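Local coordinates for protein short-chain type dehydrogenase/reductase (Mycobacterium ulcerans, PDB 3SVT) that probably acts as an NAD-dependent oxidoreductase of the short-chain dehydrogenase/reductase family, at residues S8-G20 / G30-G42. Numbering follows the deposited sequence.
Sequences SFQDRTYLVTGGG and GLVAAGASVMIVG
Tyr14 N reaches Ser37 O at 2.7 Å, one of five backbone bonds joining strand 13-17, with Arg12 just before it, in parallel to strand 37-42; Arg12 O, Tyr14 O, Met39 O and Val16 O accept the others. On the face of Tyr14 and Val16, Leu31 of helix 22-33 closes the layer: CD1 meets Tyr14 CB at 3.9 Å, while CD2 lies over one face of the Tyr14 ring, offset toward the rim, and also touches Phe9 CD1 at 3.8 Å. The small Ala36 fits at the Tyr14 ring edge, CB to CD2 3.8 Å. With CG beside its backbone N (chi1 -60°), Phe9 comes within touch of both Leu31 and Ala34, whose CB meets Phe9 CD2 obliquely. On the opposite face, Leu15 CD1 meets Val41 CG1 at 3.8 Å. Gly35, at positive phi in a Schellman motif, ends the helix and lets Gln10 pass close. Past the strand, Val41 O receives Gly19 N and, weakly, Gly18 N; lacking a side chain, Gly19 fits its CA 3.7 Å from Ile40 CG2. Further out, Leu238 backs Phe9, Tyr14 and Leu31, and His97 bonds Thr17 OG1. This right-handed beta-alpha-beta unit opens a Rossmann fold, its glycine-rich turn probably receiving NAD, as in other short-chain dehydrogenases.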
ATOM      1  N   SER B   8      27.985   5.051  15.015  1.00 56.03           N
ATOM      2  CA  SER B   8      28.453   4.566  16.322  1.00 54.78           C
ATOM      3  C   SER B   8      27.317   4.413  17.331  1.00 51.81           C
ATOM      4  O   SER B   8      26.263   5.051  17.215  1.00 50.97           O
ATOM      5  CB  SER B   8      29.508   5.505  16.906  1.00 57.14           C
ATOM      6  OG  SER B   8      28.930   6.761  17.208  1.00 57.52           O
ATOM      7  N   PHE B   9      27.544   3.545  18.313  1.00 50.13           N
ATOM      8  CA  PHE B   9      26.592   3.317  19.396  1.00 47.38           C
ATOM      9  C   PHE B   9      27.232   3.478  20.766  1.00 47.35           C
ATOM     10  O   PHE B   9      26.588   3.213  21.790  1.00 45.65           O
ATOM     11  CB  PHE B   9      25.996   1.915  19.289  1.00 45.74           C
ATOM     12  CG  PHE B   9      25.268   1.675  18.009  1.00 45.26           C
ATOM     13  CD1 PHE B   9      23.926   1.981  17.893  1.00 44.26           C
ATOM     14  CD2 PHE B   9      25.933   1.160  16.910  1.00 47.12           C
ATOM     15  CE1 PHE B   9      23.256   1.773  16.704  1.00 44.60           C
ATOM     16  CE2 PHE B   9      25.265   0.944  15.716  1.00 48.13           C
ATOM     17  CZ  PHE B   9      23.924   1.254  15.615  1.00 46.27           C
ATOM     18  N   GLN B  10      28.485   3.920  20.789  1.00 48.64           N
ATOM     19  CA  GLN B  10      29.234   4.002  22.035  1.00 49.52           C
ATOM     20  C   GLN B  10      28.635   5.060  22.941  1.00 48.59           C
ATOM     21  O   GLN B  10      28.347   6.166  22.499  1.00 48.65           O
ATOM     22  CB  GLN B  10      30.718   4.302  21.774  1.00 52.70           C
ATOM     23  CG  GLN B  10      31.516   3.055  21.445  1.00 54.52           C
ATOM     24  CD  GLN B  10      33.000   3.272  21.476  1.00 60.16           C
ATOM     25  OE1 GLN B  10      33.483   4.409  21.522  1.00 64.60           O
ATOM     26  NE2 GLN B  10      33.748   2.176  21.446  1.00 61.96           N
ATOM     27  N   ASP B  11      28.441   4.696  24.207  1.00 47.46           N
ATOM     28  CA  ASP B  11      27.891   5.606  25.229  1.00 47.29           C
ATOM     29  C   ASP B  11      26.433   5.985  24.975  1.00 44.57           C
ATOM     30  O   ASP B  11      25.956   7.022  25.435  1.00 45.03           O
ATOM     31  CB  ASP B  11      28.738   6.886  25.365  1.00 49.99           C
ATOM     32  CG  ASP B  11      30.127   6.624  25.884  1.00 52.87           C
ATOM     33  OD1 ASP B  11      30.366   5.562  26.498  1.00 53.53           O
ATOM     34  OD2 ASP B  11      30.986   7.502  25.678  1.00 56.05           O
ATOM     35  N   ARG B  12      25.720   5.144  24.241  1.00 41.64           N
ATOM     36  CA  ARG B  12      24.281   5.316  24.074  1.00 39.20           C
ATOM     37  C   ARG B  12      23.594   4.174  24.790  1.00 36.71           C
ATOM     38  O   ARG B  12      24.163   3.087  24.884  1.00 36.43           O
ATOM     39  CB  ARG B  12      23.887   5.336  22.586  1.00 38.45           C
ATOM     40  CG  ARG B  12      24.492   6.526  21.836  1.00 39.77           C
ATOM     41  CD  ARG B  12      23.984   6.612  20.389  1.00 37.11           C
ATOM     42  NE  ARG B  12      24.685   7.662  19.643  1.00 38.83           N
ATOM     43  CZ  ARG B  12      24.248   8.225  18.511  1.00 39.07           C
ATOM     44  NH1 ARG B  12      23.090   7.846  17.947  1.00 35.11           N
ATOM     45  NH2 ARG B  12      24.979   9.170  17.928  1.00 39.90           N
ATOM     46  N   THR B  13      22.368   4.429  25.258  1.00 34.45           N
ATOM     47  CA  THR B  13      21.600   3.471  26.041  1.00 32.52           C
ATOM     48  C   THR B  13      20.328   3.083  25.311  1.00 30.37           C
ATOM     49  O   THR B  13      19.631   3.943  24.786  1.00 30.27           O
ATOM     50  CB  THR B  13      21.240   4.031  27.423  1.00 32.83           C
ATOM     51  OG1 THR B  13      22.433   4.514  28.057  1.00 35.43           O
ATOM     52  CG2 THR B  13      20.601   2.934  28.317  1.00 31.67           C
ATOM     53  N   TYR B  14      20.043   1.785  25.285  1.00 28.93           N
ATOM     54  CA  TYR B  14      18.875   1.248  24.586  1.00 27.51           C
ATOM     55  C   TYR B  14      18.088   0.273  25.448  1.00 26.57           C
ATOM     56  O   TYR B  14      18.664  -0.444  26.250  1.00 27.44           O
ATOM     57  CB  TYR B  14      19.298   0.542  23.289  1.00 26.79           C
ATOM     58  CG  TYR B  14      20.033   1.459  22.375  1.00 26.63           C
ATOM     59  CD1 TYR B  14      19.356   2.260  21.470  1.00 25.84           C
ATOM     60  CD2 TYR B  14      21.431   1.573  22.448  1.00 27.24           C
ATOM     61  CE1 TYR B  14      20.059   3.148  20.635  1.00 27.22           C
ATOM     62  CE2 TYR B  14      22.120   2.443  21.635  1.00 27.94           C
ATOM     63  CZ  TYR B  14      21.434   3.235  20.730  1.00 26.36           C
ATOM     64  OH  TYR B  14      22.153   4.108  19.918  1.00 29.68           O
ATOM     65  N   LEU B  15      16.771   0.255  25.248  1.00 26.04           N
ATOM     66  CA  LEU B  15      15.892  -0.755  25.814  1.00 25.56           C
ATOM     67  C   LEU B  15      15.523  -1.779  24.721  1.00 24.46           C
ATOM     68  O   LEU B  15      15.125  -1.411  23.613  1.00 24.92           O
ATOM     69  CB  LEU B  15      14.618  -0.102  26.356  1.00 25.57           C
ATOM     70  CG  LEU B  15      13.598  -1.078  26.952  1.00 25.28           C
ATOM     71  CD1 LEU B  15      14.126  -1.586  28.308  1.00 25.82           C
ATOM     72  CD2 LEU B  15      12.250  -0.395  27.067  1.00 27.37           C
ATOM     73  N   VAL B  16      15.651  -3.062  25.036  1.00 24.87           N
ATOM     74  CA  VAL B  16      15.236  -4.131  24.118  1.00 24.16           C
ATOM     75  C   VAL B  16      14.257  -5.097  24.786  1.00 25.39           C
ATOM     76  O   VAL B  16      14.594  -5.761  25.788  1.00 26.26           O
ATOM     77  CB  VAL B  16      16.434  -4.888  23.555  1.00 24.52           C
ATOM     78  CG1 VAL B  16      15.953  -5.976  22.562  1.00 21.92           C
ATOM     79  CG2 VAL B  16      17.415  -3.892  22.841  1.00 23.54           C
ATOM     80  N   THR B  17      13.044  -5.158  24.249  1.00 25.40           N
ATOM     81  CA  THR B  17      11.997  -6.022  24.805  1.00 26.51           C
ATOM     82  C   THR B  17      12.042  -7.358  24.068  1.00 27.56           C
ATOM     83  O   THR B  17      12.400  -7.421  22.875  1.00 26.87           O
ATOM     84  CB  THR B  17      10.572  -5.409  24.707  1.00 26.76           C
ATOM     85  OG1 THR B  17      10.096  -5.529  23.365  1.00 26.68           O
ATOM     86  CG2 THR B  17      10.567  -3.904  25.170  1.00 25.42           C
ATOM     87  N   GLY B  18      11.717  -8.422  24.793  1.00 28.49           N
ATOM     88  CA  GLY B  18      11.921  -9.782  24.297  1.00 29.84           C
ATOM     89  C   GLY B  18      13.404 -10.057  24.119  1.00 30.27           C
ATOM     90  O   GLY B  18      13.794 -10.840  23.265  1.00 30.57           O
ATOM     91  N   GLY B  19      14.235  -9.421  24.951  1.00 30.30           N
ATOM     92  CA  GLY B  19      15.673  -9.536  24.841  1.00 30.85           C
ATOM     93  C   GLY B  19      16.267 -10.843  25.305  1.00 32.24           C
ATOM     94  O   GLY B  19      17.468 -11.037  25.183  1.00 34.15           O
ATOM     95  N   GLY B  20      15.441 -11.738  25.831  1.00 32.62           N
ATOM     96  CA  GLY B  20      15.914 -12.993  26.381  1.00 33.89           C
ATOM     97  C   GLY B  20      16.165 -14.136  25.398  1.00 34.56           C
ATOM     98  O   GLY B  20      16.856 -15.081  25.755  1.00 35.59           O
ATOM     99  N   GLY B  30      24.150  -7.426  19.278  1.00 33.47           N
ATOM    100  CA  GLY B  30      24.691  -6.440  18.355  1.00 33.79           C
ATOM    101  C   GLY B  30      25.053  -5.113  18.992  1.00 33.55           C
ATOM    102  O   GLY B  30      26.139  -4.571  18.770  1.00 34.97           O
ATOM    103  N   LEU B  31      24.134  -4.576  19.773  1.00 33.05           N
ATOM    104  CA  LEU B  31      24.328  -3.260  20.412  1.00 33.27           C
ATOM    105  C   LEU B  31      25.432  -3.267  21.457  1.00 33.93           C
ATOM    106  O   LEU B  31      26.293  -2.360  21.495  1.00 35.15           O
ATOM    107  CB  LEU B  31      23.014  -2.786  21.050  1.00 31.77           C
ATOM    108  CG  LEU B  31      21.923  -2.365  20.049  1.00 31.97           C
ATOM    109  CD1 LEU B  31      20.572  -2.159  20.738  1.00 31.30           C
ATOM    110  CD2 LEU B  31      22.313  -1.112  19.304  1.00 29.93           C
ATOM    111  N   VAL B  32      25.407  -4.274  22.323  1.00 33.67           N
ATOM    112  CA  VAL B  32      26.444  -4.380  23.355  1.00 34.76           C
ATOM    113  C   VAL B  32      27.814  -4.506  22.690  1.00 36.32           C
ATOM    114  O   VAL B  32      28.773  -3.823  23.101  1.00 36.77           O
ATOM    115  CB  VAL B  32      26.208  -5.546  24.342  1.00 34.45           C
ATOM    116  CG1 VAL B  32      27.388  -5.675  25.289  1.00 35.93           C
ATOM    117  CG2 VAL B  32      24.907  -5.323  25.141  1.00 34.24           C
ATOM    118  N   ALA B  33      27.887  -5.332  21.640  1.00 35.64           N
ATOM    119  CA  ALA B  33      29.153  -5.550  20.961  1.00 37.92           C
ATOM    120  C   ALA B  33      29.632  -4.260  20.312  1.00 38.96           C
ATOM    121  O   ALA B  33      30.820  -4.046  20.197  1.00 40.94           O
ATOM    122  CB  ALA B  33      29.058  -6.695  19.927  1.00 37.62           C
ATOM    123  N   ALA B  34      28.708  -3.381  19.929  1.00 38.04           N
ATOM    124  CA  ALA B  34      29.086  -2.095  19.343  1.00 38.98           C
ATOM    125  C   ALA B  34      29.425  -1.029  20.391  1.00 40.00           C
ATOM    126  O   ALA B  34      29.720   0.109  20.023  1.00 41.31           O
ATOM    127  CB  ALA B  34      27.979  -1.589  18.394  1.00 37.71           C
ATOM    128  N   GLY B  35      29.392  -1.384  21.682  1.00 39.31           N
ATOM    129  CA  GLY B  35      29.739  -0.446  22.753  1.00 40.22           C
ATOM    130  C   GLY B  35      28.564   0.256  23.432  1.00 38.90           C
ATOM    131  O   GLY B  35      28.768   1.203  24.211  1.00 39.79           O
ATOM    132  N   ALA B  36      27.350  -0.206  23.154  1.00 36.53           N
ATOM    133  CA  ALA B  36      26.142   0.352  23.776  1.00 35.78           C
ATOM    134  C   ALA B  36      25.838  -0.256  25.155  1.00 35.38           C
ATOM    135  O   ALA B  36      26.271  -1.377  25.479  1.00 34.83           O
ATOM    136  CB  ALA B  36      24.921   0.166  22.863  1.00 33.91           C
ATOM    137  N   SER B  37      25.073   0.513  25.943  1.00 34.80           N
ATOM    138  CA  SER B  37      24.385   0.009  27.131  1.00 33.86           C
ATOM    139  C   SER B  37      22.973  -0.433  26.768  1.00 32.15           C
ATOM    140  O   SER B  37      22.190   0.322  26.184  1.00 31.43           O
ATOM    141  CB  SER B  37      24.325   1.085  28.213  1.00 34.94           C
ATOM    142  OG  SER B  37      25.619   1.312  28.730  1.00 35.31           O
ATOM    143  N   VAL B  38      22.654  -1.672  27.111  1.00 31.68           N
ATOM    144  CA  VAL B  38      21.368  -2.231  26.823  1.00 30.30           C
ATOM    145  C   VAL B  38      20.712  -2.746  28.114  1.00 30.12           C
ATOM    146  O   VAL B  38      21.378  -3.363  28.946  1.00 31.50           O
ATOM    147  CB  VAL B  38      21.493  -3.387  25.836  1.00 29.56           C
ATOM    148  CG1 VAL B  38      20.092  -3.958  25.506  1.00 28.97           C
ATOM    149  CG2 VAL B  38      22.206  -2.922  24.557  1.00 31.50           C
ATOM    150  N   MET B  39      19.418  -2.475  28.264  1.00 28.57           N
ATOM    151  CA  MET B  39      18.558  -3.208  29.180  1.00 28.39           C
ATOM    152  C   MET B  39      17.626  -4.088  28.349  1.00 27.28           C
ATOM    153  O   MET B  39      16.887  -3.585  27.470  1.00 26.97           O
ATOM    154  CB  MET B  39      17.722  -2.269  30.052  1.00 28.36           C
ATOM    155  CG  MET B  39      17.011  -2.995  31.193  1.00 30.71           C
ATOM    156  SD  MET B  39      15.928  -1.942  32.183  1.00 36.22           S
ATOM    157  CE  MET B  39      17.152  -1.165  33.246  1.00 36.11           C
ATOM    158  N   ILE B  40      17.691  -5.388  28.600  1.00 26.83           N
ATOM    159  CA  ILE B  40      16.747  -6.350  28.041  1.00 27.39           C
ATOM    160  C   ILE B  40      15.628  -6.641  29.042  1.00 28.19           C
ATOM    161  O   ILE B  40      15.880  -6.889  30.216  1.00 29.73           O
ATOM    162  CB  ILE B  40      17.395  -7.684  27.629  1.00 27.34           C
ATOM    163  CG1 ILE B  40      18.213  -8.314  28.785  1.00 29.58           C
ATOM    164  CG2 ILE B  40      18.271  -7.476  26.389  1.00 27.44           C
ATOM    165  CD1 ILE B  40      18.770  -9.710  28.458  1.00 29.37           C
ATOM    166  N   VAL B  41      14.390  -6.593  28.581  1.00 28.43           N
ATOM    167  CA  VAL B  41      13.267  -6.930  29.428  1.00 28.55           C
ATOM    168  C   VAL B  41      12.492  -8.064  28.761  1.00 29.52           C
ATOM    169  O   VAL B  41      12.562  -8.249  27.531  1.00 28.99           O
ATOM    170  CB  VAL B  41      12.379  -5.714  29.687  1.00 28.57           C
ATOM    171  CG1 VAL B  41      13.171  -4.591  30.347  1.00 28.66           C
ATOM    172  CG2 VAL B  41      11.713  -5.226  28.401  1.00 28.65           C
ATOM    173  N   GLY B  42      11.783  -8.828  29.583  1.00 30.80           N
ATOM    174  CA  GLY B  42      10.981  -9.966  29.142  1.00 31.87           C
ATOM    175  C   GLY B  42      10.338 -10.694  30.309  1.00 33.83           C
ATOM    176  O   GLY B  42      10.562 -10.351  31.480  1.00 33.93           O
TER